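Adenylyl-sulfate kinase 1, chloroplastic (Arabidopsis thaliana, PDB 3UIE) transfers a phosphate from ATP to the 3'-hydroxyl of adenosine 5'-phosphosulfate, making the activated sulfate 3'-phosphoadenylyl sulfate in the plant chloroplast. Local coordinates at residues 27-32 against 81-86; 43-48 against 99-104; 77-82 against 105-110. All coordinates share one frame; numbering follows the deposited sequence.

Contact 1: residues 27-32 against 81-86; sequences VIWVTG and ENIRRV. With ADX (adenosine-5'-phosphosulfate), chain D.
Trp29 on strand 27-31 and Val86 on the helix of 81-86 are the residues whose CA atoms come nearest across the contact, 10.0 Å apart, a gap that a single large side chain spans. The indole of Trp29 does so: with CG anti to the backbone N (chi1 -171°) it reaches across to the helix, where its six-membered ring meets residues one turn apart. CZ2 lies 3.9 Å from CG2 of Ile83, and CH2 is as far from CG1 of Val86. Branched aliphatic residues suit these places, since each offers a methyl close to the helix backbone. Replacing the indole by an alanine side chain is likely to open a gap between strand and helix and to leave Ser106 OG without the NE1 hydrogen it accepts. Farther round the helix, Arg84 grips Glu81 side-on, NE to OE1 at 2.8 Å and NH2 to OE2 at 2.9 Å, while Arg85 NE adds a second donor to OE2; Arg84 also reaches Leu68 of the second subunit. Asn82 ND2 donates to O1B of the bound adenosine-5'-phosphosulfate. Phe124 of strand 124-129, Ala102 of strand 99-103 and Cys115 of helix 109-117 enclose the indole between sheet and helices.

Contact 2: residues 43-48 against 99-104; sequences CALNQM and ICIASL. With ADX (adenosine-5'-phosphosulfate), chain D.
Leu45 and Ile101 meet with their side chains set at a slant to each other, the CD2 branch of the leucine against the end of the isoleucine. CD2 of Leu45 lies 3.8 Å from CD1 of Ile101, and Leu45 CG is almost as near to the same methyl, at 3.9 Å. The isoleucine reaches that far because CG1 stands anti to the carbonyl carbon and the chain then runs on extended to CD1 (chi2 164°). On the helix, Leu45 holds CG anti to its backbone N (chi1 178°), which brings CD2 up against the CD1 methyl of Ile101. Asn46 adds a looser contact: its N is 4.2 Å from Ile101 CD1, so the methyl sits beside the helix backbone as well. This is helix-on-sheet packing in a P-loop NTPase fold: helix 38-51, which follows the ATP-binding loop, lies over the parallel sheet, and strand 99-103 is a neighbour of the strand leading into that loop. Aliphatic side chains suit the pair Leu45 and Ile101, since both are buried and Val30 of strand 26-31 flanks Ile101 while Val189 of helix 181-195 touches Leu45. Cys43, on the side of the helix turned from the strand, packs on Cys10 of the second subunit, with which it can form the dimer's interchain disulfide. Farther along, Leu104 comes to the substrate, its CA 3.4 Å from O2A of adenosine-5'-phosphosulfate.

Contact 3: residues 77-82 against 105-110; sequences EDRAEN and ISPYRT. With ADX (adenosine-5'-phosphosulfate), chain D.
Arg79 meets Tyr108 and Pro107 through the aliphatic part of its side chain, while its guanidinium goes on to the substrate. CD of Arg79 lies 3.5 Å from OH of Tyr108 and 3.9 Å from CG of Pro107, and CB comes to 3.7 Å from CE2 of the tyrosine. The side chains of Arg79 and Tyr108 cross at about a right angle, with guanidinium and ring planes 67° apart. Because the arginine chain runs extended from CG to NE, its end arrives between sulfate and adenine: NH1 donates to O2B of adenosine-5'-phosphosulfate at 2.9 Å, and N1 of the adenine lies at the guanidinium edge, close to NH2. A long cationic residue thus serves two distant parts of one ligand. From the facing loop, backbone amides add to the grip, Ile105 N giving a fairly straight bond (164°) to O2A and Ser106 N one of 2.8 Å to O3B. Ile105 also lays CD1 against the adenine, 3.4 Å from C2. In the next shell, Pro107 CG sits over one face of the Tyr108 ring, near its rim, and the tyrosine OH is bonded to Asp161. Ser106 OG is held by Leu104 O and Trp29 NE1. Tyr108 itself occupies the N-cap position of helix 109-117. Helix side chains and loop amides form the phosphosulfate-binding site of an APS kinase, in which Ser106 is probably the phosphoserine intermediate.

Overall arrangement
All three contacts belong to one APS kinase domain built on a five-stranded parallel sheet. Contacts 1 and 3 share helix 76-95, Glu81 and Asn82, their centres about 8 Å apart; contact 2 joins helix 38-51 to strand 99-103, its centre about 13 Å from contact 1 and 20 Å from contact 3. Strands 26-31 and 99-103 are neighbours in the sheet, so contacts 1 and 2 are joined by backbone pairing, as between Val30 N and Ala102 O. Along the chain the order is 27-32, 43-48, 77-86, 99-104, 105-110. In contacts 1 and 2 helices pack against neighbouring strands, while contact 3 joins helix 76-95 to the loop after strand 99-103; all three reach adenosine-5'-phosphosulfate.

Contact 1: residues 27-32 against 81-86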
loop_
_atom_site.group_PDB
_atom_site.type_symbol
_atom_site.label_atom_id
_atom_site.label_comp_id
_atom_site.label_asym_id
_atom_site.label_seq_id
_atom_site.Cartn_x
_atom_site.Cartn_y
_atom_site.Cartn_z
ATOM N N VAL A 27 -7.076 10.264 1.040
ATOM C CA VAL A 27 -5.646 10.519 1.133
ATOM C C VAL A 27 -5.442 11.922 1.686
ATOM O O VAL A 27 -5.956 12.878 1.115
ATOM C CB VAL A 27 -4.994 10.460 -0.254
ATOM C CG1 VAL A 27 -3.512 10.798 -0.143
ATOM C CG2 VAL A 27 -5.212 9.068 -0.889
ATOM N N ILE A 28 -4.708 12.036 2.793
ATOM C CA ILE A 28 -4.330 13.334 3.348
ATOM C C ILE A 28 -2.879 13.528 2.956
ATOM O O ILE A 28 -1.991 12.894 3.507
ATOM C CB ILE A 28 -4.457 13.376 4.885
ATOM C CG1 ILE A 28 -5.813 12.841 5.356
ATOM C CG2 ILE A 28 -4.221 14.789 5.421
ATOM C CD1 ILE A 28 -7.005 13.400 4.652
ATOM N N TRP A 29 -2.645 14.386 1.973
ATOM C CA TRP A 29 -1.313 14.543 1.405
ATOM C C TRP A 29 -0.606 15.731 2.051
ATOM O O TRP A 29 -0.926 16.891 1.746
ATOM C CB TRP A 29 -1.388 14.703 -0.135
ATOM C CG TRP A 29 -0.031 14.637 -0.741
ATOM C CD1 TRP A 29 0.907 15.639 -0.765
ATOM C CD2 TRP A 29 0.593 13.488 -1.319
ATOM N NE1 TRP A 29 2.068 15.187 -1.354
ATOM C CE2 TRP A 29 1.902 13.876 -1.697
ATOM C CE3 TRP A 29 0.167 12.179 -1.579
ATOM C CZ2 TRP A 29 2.784 12.992 -2.316
ATOM C CZ3 TRP A 29 1.053 11.306 -2.189
ATOM C CH2 TRP A 29 2.344 11.719 -2.550
ATOM N N VAL A 30 0.339 15.445 2.947
ATOM C CA VAL A 30 1.055 16.498 3.683
ATOM C C VAL A 30 2.409 16.802 3.040
ATOM O O VAL A 30 3.309 15.945 3.022
ATOM C CB VAL A 30 1.278 16.094 5.164
ATOM C CG1 VAL A 30 1.855 17.270 5.956
ATOM C CG2 VAL A 30 -0.019 15.628 5.787
ATOM N N THR A 31 2.540 18.015 2.512
ATOM C CA THR A 31 3.741 18.440 1.800
ATOM C C THR A 31 4.394 19.673 2.454
ATOM O O THR A 31 3.736 20.470 3.113
ATOM C CB THR A 31 3.411 18.723 0.312
ATOM O OG1 THR A 31 4.586 19.164 -0.375
ATOM C CG2 THR A 31 2.327 19.806 0.195
ATOM N N GLY A 32 5.705 19.810 2.302
ATOM C CA GLY A 32 6.385 20.969 2.850
ATOM C C GLY A 32 7.871 20.709 2.923
ATOM O O GLY A 32 8.313 19.566 2.781
ATOM N N GLU A 81 9.432 9.662 -9.081
ATOM C CA GLU A 81 9.041 8.261 -8.940
ATOM C C GLU A 81 8.630 7.945 -7.500
ATOM O O GLU A 81 7.667 7.220 -7.264
ATOM C CB GLU A 81 10.178 7.331 -9.388
ATOM C CG GLU A 81 9.858 5.850 -9.268
ATOM C CD GLU A 81 8.738 5.397 -10.189
ATOM O OE1 GLU A 81 8.198 6.213 -10.976
ATOM O OE2 GLU A 81 8.400 4.200 -10.120
ATOM N N ASN A 82 9.363 8.505 -6.543
ATOM C CA ASN A 82 9.028 8.358 -5.132
ATOM C C ASN A 82 7.592 8.829 -4.879
ATOM O O ASN A 82 6.792 8.126 -4.274
ATOM C CB ASN A 82 10.006 9.185 -4.288
ATOM C CG ASN A 82 9.764 9.048 -2.800
ATOM O OD1 ASN A 82 9.636 7.941 -2.274
ATOM N ND2 ASN A 82 9.705 10.176 -2.109
ATOM N N ILE A 83 7.283 10.033 -5.352
ATOM C CA ILE A 83 5.963 10.635 -5.178
ATOM C C ILE A 83 4.917 9.811 -5.916
ATOM O O ILE A 83 3.827 9.548 -5.399
ATOM C CB ILE A 83 5.950 12.095 -5.724
ATOM C CG1 ILE A 83 6.876 12.987 -4.889
ATOM C CG2 ILE A 83 4.521 12.641 -5.787
ATOM C CD1 ILE A 83 7.274 14.309 -5.600
ATOM N N ARG A 84 5.242 9.422 -7.141
ATOM C CA ARG A 84 4.309 8.648 -7.943
ATOM C C ARG A 84 3.909 7.360 -7.226
ATOM O O ARG A 84 2.725 7.047 -7.124
ATOM C CB ARG A 84 4.912 8.296 -9.302
ATOM C CG ARG A 84 3.940 7.553 -10.197
ATOM C CD ARG A 84 4.619 6.933 -11.408
ATOM N NE ARG A 84 5.400 5.737 -11.086
ATOM C CZ ARG A 84 4.896 4.507 -10.980
ATOM N NH1 ARG A 84 3.594 4.293 -11.147
ATOM N NH2 ARG A 84 5.697 3.484 -10.697
ATOM N N ARG A 85 4.893 6.607 -6.744
ATOM C CA ARG A 85 4.596 5.332 -6.086
ATOM C C ARG A 85 3.806 5.562 -4.808
ATOM O O ARG A 85 2.862 4.830 -4.520
ATOM C CB ARG A 85 5.871 4.552 -5.760
ATOM C CG ARG A 85 6.637 4.042 -6.968
ATOM C CD ARG A 85 7.848 3.234 -6.492
ATOM N NE ARG A 85 8.805 2.967 -7.558
ATOM C CZ ARG A 85 10.008 2.441 -7.352
ATOM N NH1 ARG A 85 10.396 2.126 -6.120
ATOM N NH2 ARG A 85 10.825 2.239 -8.376
ATOM N N VAL A 86 4.189 6.576 -4.037
ATOM C CA VAL A 86 3.447 6.868 -2.814
ATOM C C VAL A 86 1.992 7.233 -3.115
ATOM O O VAL A 86 1.086 6.792 -2.407
ATOM C CB VAL A 86 4.127 7.940 -1.935
ATOM C CG1 VAL A 86 3.208 8.355 -0.803
ATOM C CG2 VAL A 86 5.433 7.397 -1.374
HETATM S SB ADX D . 10.860 13.624 -1.566
HETATM O O1B ADX D . 11.258 12.540 -2.419
HETATM O O2B ADX D . 11.323 14.896 -2.167
HETATM O O3B ADX D . 9.392 13.693 -1.422
HETATM P PA ADX D . 11.111 12.508 0.967
HETATM O O1A ADX D . 10.732 11.159 0.414
HETATM O O2A ADX D . 10.041 13.068 1.890
HETATM O O3A ADX D . 11.509 13.511 -0.208
HETATM O "O5'" ADX D . 12.450 12.309 1.775
HETATM C "C5'" ADX D . 12.904 13.325 2.617
HETATM C "C4'" ADX D . 13.775 12.911 3.686
HETATM O "O4'" ADX D . 14.988 12.409 3.135
HETATM C "C3'" ADX D . 14.115 14.096 4.515
HETATM O "O3'" ADX D . 13.751 13.834 5.834
HETATM C "C2'" ADX D . 15.517 14.201 4.503
HETATM O "O2'" ADX D . 15.923 13.880 5.791
HETATM C "C1'" ADX D . 16.064 13.158 3.611
HETATM N N9 ADX D . 16.899 13.708 2.577
HETATM C C8 ADX D . 18.106 13.229 2.195
HETATM N N7 ADX D . 18.548 13.949 1.148
HETATM C C5 ADX D . 17.620 14.888 0.866
HETATM C C6 ADX D . 17.524 15.915 -0.093
HETATM N N6 ADX D . 18.571 16.098 -1.048
HETATM N N1 ADX D . 16.435 16.723 -0.111
HETATM C C2 ADX D . 15.444 16.546 0.779
HETATM N N3 ADX D . 15.505 15.568 1.712
HETATM C C4 ADX D . 16.565 14.733 1.776
#

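Contact 2: residues 43-48 against 99-104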
loop_
_atom_site.group_PDB
_atom_site.type_symbol
_atom_site.label_atom_id
_atom_site.label_comp_id
_atom_site.label_asym_id
_atom_site.label_seq_id
_atom_site.Cartn_x
_atom_site.Cartn_y
_atom_site.Cartn_z
ATOM N N CYS A 43 1.603 12.412 12.908
ATOM C CA CYS A 43 1.445 11.666 14.151
ATOM C C CYS A 43 0.297 12.220 14.981
ATOM O O CYS A 43 -0.575 11.472 15.412
ATOM C CB CYS A 43 2.746 11.662 14.966
ATOM S SG CYS A 43 4.088 10.664 14.253
ATOM N N ALA A 44 0.291 13.536 15.207
ATOM C CA ALA A 44 -0.757 14.152 16.018
ATOM C C ALA A 44 -2.136 13.815 15.447
ATOM O O ALA A 44 -3.057 13.473 16.189
ATOM C CB ALA A 44 -0.566 15.680 16.108
ATOM N N LEU A 45 -2.264 13.904 14.127
ATOM C CA LEU A 45 -3.517 13.594 13.447
ATOM C C LEU A 45 -3.927 12.135 13.659
ATOM O O LEU A 45 -5.074 11.836 13.996
ATOM C CB LEU A 45 -3.385 13.913 11.950
ATOM C CG LEU A 45 -4.545 13.630 11.007
ATOM C CD1 LEU A 45 -5.819 14.342 11.476
ATOM C CD2 LEU A 45 -4.169 14.082 9.595
ATOM N N ASN A 46 -2.978 11.226 13.472
ATOM C CA ASN A 46 -3.230 9.800 13.637
ATOM C C ASN A 46 -3.686 9.519 15.066
ATOM O O ASN A 46 -4.649 8.797 15.290
ATOM C CB ASN A 46 -1.944 9.045 13.328
ATOM C CG ASN A 46 -2.132 7.530 13.257
ATOM O OD1 ASN A 46 -3.246 7.023 13.246
ATOM N ND2 ASN A 46 -1.028 6.817 13.202
ATOM N N GLN A 47 -3.010 10.126 16.033
ATOM C CA GLN A 47 -3.358 9.900 17.427
ATOM C C GLN A 47 -4.795 10.337 17.705
ATOM O O GLN A 47 -5.552 9.643 18.380
ATOM C CB GLN A 47 -2.400 10.675 18.329
ATOM C CG GLN A 47 -2.828 10.698 19.770
ATOM C CD GLN A 47 -2.471 9.420 20.493
ATOM O OE1 GLN A 47 -1.909 8.494 19.905
ATOM N NE2 GLN A 47 -2.791 9.363 21.781
ATOM N N MET A 48 -5.151 11.503 17.177
ATOM C CA MET A 48 -6.458 12.104 17.420
ATOM C C MET A 48 -7.560 11.287 16.737
ATOM O O MET A 48 -8.624 11.047 17.317
ATOM C CB MET A 48 -6.448 13.547 16.901
ATOM C CG MET A 48 -7.686 14.362 17.196
ATOM S SD MET A 48 -7.378 16.108 16.754
ATOM C CE MET A 48 -6.030 16.479 17.857
ATOM N N ILE A 99 -8.003 6.105 6.159
ATOM C CA ILE A 99 -7.569 7.494 6.058
ATOM C C ILE A 99 -6.058 7.455 5.959
ATOM O O ILE A 99 -5.357 7.237 6.949
ATOM C CB ILE A 99 -8.023 8.315 7.277
ATOM C CG1 ILE A 99 -9.557 8.345 7.325
ATOM C CG2 ILE A 99 -7.454 9.763 7.223
ATOM C CD1 ILE A 99 -10.149 8.708 8.681
ATOM N N CYS A 100 -5.558 7.623 4.742
ATOM C CA CYS A 100 -4.129 7.470 4.492
ATOM C C CYS A 100 -3.432 8.820 4.545
ATOM O O CYS A 100 -3.764 9.716 3.771
ATOM C CB CYS A 100 -3.909 6.823 3.114
ATOM S SG CYS A 100 -2.179 6.451 2.773
ATOM N N ILE A 101 -2.475 8.967 5.464
ATOM C CA ILE A 101 -1.762 10.226 5.621
ATOM C C ILE A 101 -0.384 10.096 4.991
ATOM O O ILE A 101 0.435 9.316 5.458
ATOM C CB ILE A 101 -1.589 10.569 7.106
ATOM C CG1 ILE A 101 -2.958 10.596 7.804
ATOM C CG2 ILE A 101 -0.835 11.917 7.266
ATOM C CD1 ILE A 101 -2.859 10.533 9.324
ATOM N N ALA A 102 -0.146 10.825 3.906
ATOM C CA ALA A 102 1.150 10.766 3.249
ATOM C C ALA A 102 1.965 11.973 3.657
ATOM O O ALA A 102 1.523 13.106 3.510
ATOM C CB ALA A 102 0.981 10.707 1.728
ATOM N N SER A 103 3.154 11.735 4.188
ATOM C CA SER A 103 4.004 12.813 4.697
ATOM C C SER A 103 5.357 12.780 3.998
ATOM O O SER A 103 6.249 12.071 4.434
ATOM C CB SER A 103 4.186 12.652 6.212
ATOM O OG SER A 103 5.175 13.529 6.744
ATOM N N LEU A 104 5.482 13.513 2.899
ATOM C CA LEU A 104 6.671 13.497 2.057
ATOM C C LEU A 104 6.940 14.936 1.677
ATOM O O LEU A 104 5.995 15.707 1.508
ATOM C CB LEU A 104 6.367 12.756 0.756
ATOM C CG LEU A 104 6.618 11.294 0.429
ATOM C CD1 LEU A 104 5.707 10.376 1.226
ATOM C CD2 LEU A 104 6.381 11.114 -1.063
HETATM S SB ADX D . 10.860 13.624 -1.566
HETATM O O1B ADX D . 11.258 12.540 -2.419
HETATM O O2B ADX D . 11.323 14.896 -2.167
HETATM O O3B ADX D . 9.392 13.693 -1.422
HETATM P PA ADX D . 11.111 12.508 0.967
HETATM O O1A ADX D . 10.732 11.159 0.414
HETATM O O2A ADX D . 10.041 13.068 1.890
HETATM O O3A ADX D . 11.509 13.511 -0.208
HETATM O "O5'" ADX D . 12.450 12.309 1.775
HETATM C "C5'" ADX D . 12.904 13.325 2.617
HETATM C "C4'" ADX D . 13.775 12.911 3.686
HETATM O "O4'" ADX D . 14.988 12.409 3.135
HETATM C "C3'" ADX D . 14.115 14.096 4.515
HETATM O "O3'" ADX D . 13.751 13.834 5.834
HETATM C "C2'" ADX D . 15.517 14.201 4.503
HETATM O "O2'" ADX D . 15.923 13.880 5.791
HETATM C "C1'" ADX D . 16.064 13.158 3.611
HETATM N N9 ADX D . 16.899 13.708 2.577
HETATM C C8 ADX D . 18.106 13.229 2.195
HETATM N N7 ADX D . 18.548 13.949 1.148
HETATM C C5 ADX D . 17.620 14.888 0.866
HETATM C C6 ADX D . 17.524 15.915 -0.093
HETATM N N6 ADX D . 18.571 16.098 -1.048
HETATM N N1 ADX D . 16.435 16.723 -0.111
HETATM C C2 ADX D . 15.444 16.546 0.779
HETATM N N3 ADX D . 15.505 15.568 1.712
HETATM C C4 ADX D . 16.565 14.733 1.776
#

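Contact 3: residues 77-82 against 105-110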
loop_
_atom_site.group_PDB
_atom_site.type_symbol
_atom_site.label_atom_id
_atom_site.label_comp_id
_atom_site.label_asym_id
_atom_site.label_seq_id
_atom_site.Cartn_x
_atom_site.Cartn_y
_atom_site.Cartn_z
ATOM N N GLU A 77 14.410 12.921 -10.949
ATOM C CA GLU A 77 13.586 11.865 -11.536
ATOM C C GLU A 77 13.166 10.848 -10.478
ATOM O O GLU A 77 12.098 10.237 -10.575
ATOM C CB GLU A 77 14.319 11.165 -12.684
ATOM C CG GLU A 77 15.082 12.106 -13.603
ATOM C CD GLU A 77 16.371 12.611 -12.975
ATOM O OE1 GLU A 77 16.931 11.897 -12.117
ATOM O OE2 GLU A 77 16.823 13.718 -13.332
ATOM N N ASP A 78 14.015 10.661 -9.473
ATOM C CA ASP A 78 13.742 9.683 -8.429
ATOM C C ASP A 78 12.776 10.254 -7.402
ATOM O O ASP A 78 12.011 9.509 -6.795
ATOM C CB ASP A 78 15.038 9.201 -7.767
ATOM C CG ASP A 78 15.727 8.088 -8.561
ATOM O OD1 ASP A 78 15.365 7.865 -9.738
ATOM O OD2 ASP A 78 16.635 7.433 -8.005
ATOM N N ARG A 79 12.806 11.572 -7.206
ATOM C CA ARG A 79 11.790 12.228 -6.382
ATOM C C ARG A 79 10.409 12.073 -7.025
ATOM O O ARG A 79 9.424 11.790 -6.346
ATOM C CB ARG A 79 12.099 13.716 -6.174
ATOM C CG ARG A 79 13.265 14.008 -5.234
ATOM C CD ARG A 79 13.315 15.496 -4.911
ATOM N NE ARG A 79 14.606 15.940 -4.396
ATOM C CZ ARG A 79 14.827 16.318 -3.139
ATOM N NH1 ARG A 79 13.842 16.294 -2.247
ATOM N NH2 ARG A 79 16.043 16.723 -2.776
ATOM N N ALA A 80 10.338 12.257 -8.340
ATOM C CA ALA A 80 9.080 12.085 -9.061
ATOM C C ALA A 80 8.547 10.646 -8.932
ATOM O O ALA A 80 7.352 10.428 -8.700
ATOM C CB ALA A 80 9.247 12.472 -10.530
ATOM N N GLU A 81 9.432 9.662 -9.081
ATOM C CA GLU A 81 9.041 8.261 -8.940
ATOM C C GLU A 81 8.630 7.945 -7.500
ATOM O O GLU A 81 7.667 7.220 -7.264
ATOM C CB GLU A 81 10.178 7.331 -9.388
ATOM C CG GLU A 81 9.858 5.850 -9.268
ATOM C CD GLU A 81 8.738 5.397 -10.189
ATOM O OE1 GLU A 81 8.198 6.213 -10.976
ATOM O OE2 GLU A 81 8.400 4.200 -10.120
ATOM N N ASN A 82 9.363 8.505 -6.543
ATOM C CA ASN A 82 9.028 8.358 -5.132
ATOM C C ASN A 82 7.592 8.829 -4.879
ATOM O O ASN A 82 6.792 8.126 -4.274
ATOM C CB ASN A 82 10.006 9.185 -4.288
ATOM C CG ASN A 82 9.764 9.048 -2.800
ATOM O OD1 ASN A 82 9.636 7.941 -2.274
ATOM N ND2 ASN A 82 9.705 10.176 -2.109
ATOM N N ILE A 105 8.210 15.308 1.522
ATOM C CA ILE A 105 8.525 16.658 1.046
ATOM C C ILE A 105 7.758 16.949 -0.240
ATOM O O ILE A 105 7.158 18.012 -0.390
ATOM C CB ILE A 105 10.044 16.865 0.827
ATOM C CG1 ILE A 105 10.787 16.737 2.156
ATOM C CG2 ILE A 105 10.316 18.241 0.193
ATOM C CD1 ILE A 105 12.308 16.840 2.031
ATOM N N SER A 106 7.768 15.977 -1.151
ATOM C CA SER A 106 7.049 16.055 -2.436
ATOM C C SER A 106 7.088 17.449 -3.056
ATOM O O SER A 106 6.062 18.109 -3.179
ATOM C CB SER A 106 5.606 15.545 -2.298
ATOM O OG SER A 106 4.955 16.085 -1.159
ATOM N N PRO A 107 8.290 17.901 -3.447
ATOM C CA PRO A 107 8.518 19.312 -3.786
ATOM C C PRO A 107 7.891 19.772 -5.101
ATOM O O PRO A 107 7.668 20.957 -5.258
ATOM C CB PRO A 107 10.051 19.401 -3.865
ATOM C CG PRO A 107 10.473 18.019 -4.258
ATOM C CD PRO A 107 9.518 17.095 -3.550
ATOM N N TYR A 108 7.613 18.855 -6.022
ATOM C CA TYR A 108 7.191 19.226 -7.369
ATOM C C TYR A 108 5.671 19.227 -7.523
ATOM O O TYR A 108 4.987 18.237 -7.259
ATOM C CB TYR A 108 7.840 18.294 -8.396
ATOM C CG TYR A 108 9.337 18.137 -8.210
ATOM C CD1 TYR A 108 10.137 19.219 -7.843
ATOM C CD2 TYR A 108 9.946 16.907 -8.388
ATOM C CE1 TYR A 108 11.514 19.065 -7.673
ATOM C CE2 TYR A 108 11.308 16.744 -8.216
ATOM C CZ TYR A 108 12.087 17.820 -7.859
ATOM O OH TYR A 108 13.443 17.630 -7.696
ATOM N N ARG A 109 5.162 20.361 -7.971
ATOM C CA ARG A 109 3.737 20.609 -8.107
ATOM C C ARG A 109 3.110 19.612 -9.083
ATOM O O ARG A 109 2.065 19.021 -8.809
ATOM C CB ARG A 109 3.573 22.058 -8.609
ATOM C CG ARG A 109 2.197 22.658 -8.543
ATOM C CD ARG A 109 2.259 24.161 -8.920
ATOM N NE ARG A 109 2.843 24.956 -7.849
ATOM C CZ ARG A 109 3.816 25.855 -7.997
ATOM N NH1 ARG A 109 4.344 26.103 -9.182
ATOM N NH2 ARG A 109 4.259 26.518 -6.944
ATOM N N THR A 110 3.765 19.418 -10.222
ATOM C CA THR A 110 3.263 18.499 -11.243
ATOM C C THR A 110 3.100 17.084 -10.692
ATOM O O THR A 110 2.158 16.370 -11.056
ATOM C CB THR A 110 4.181 18.474 -12.492
ATOM O OG1 THR A 110 3.583 17.679 -13.524
ATOM C CG2 THR A 110 5.564 17.919 -12.150
HETATM S SB ADX D . 10.860 13.624 -1.566
HETATM O O1B ADX D . 11.258 12.540 -2.419
HETATM O O2B ADX D . 11.323 14.896 -2.167
HETATM O O3B ADX D . 9.392 13.693 -1.422
HETATM P PA ADX D . 11.111 12.508 0.967
HETATM O O1A ADX D . 10.732 11.159 0.414
HETATM O O2A ADX D . 10.041 13.068 1.890
HETATM O O3A ADX D . 11.509 13.511 -0.208
HETATM O "O5'" ADX D . 12.450 12.309 1.775
HETATM C "C5'" ADX D . 12.904 13.325 2.617
HETATM C "C4'" ADX D . 13.775 12.911 3.686
HETATM O "O4'" ADX D . 14.988 12.409 3.135
HETATM C "C3'" ADX D . 14.115 14.096 4.515
HETATM O "O3'" ADX D . 13.751 13.834 5.834
HETATM C "C2'" ADX D . 15.517 14.201 4.503
HETATM O "O2'" ADX D . 15.923 13.880 5.791
HETATM C "C1'" ADX D . 16.064 13.158 3.611
HETATM N N9 ADX D . 16.899 13.708 2.577
HETATM C C8 ADX D . 18.106 13.229 2.195
HETATM N N7 ADX D . 18.548 13.949 1.148
HETATM C C5 ADX D . 17.620 14.888 0.866
HETATM C C6 ADX D . 17.524 15.915 -0.093
HETATM N N6 ADX D . 18.571 16.098 -1.048
HETATM N N1 ADX D . 16.435 16.723 -0.111
HETATM C C2 ADX D . 15.444 16.546 0.779
HETATM N N3 ADX D . 15.505 15.568 1.712
HETATM C C4 ADX D . 16.565 14.733 1.776
#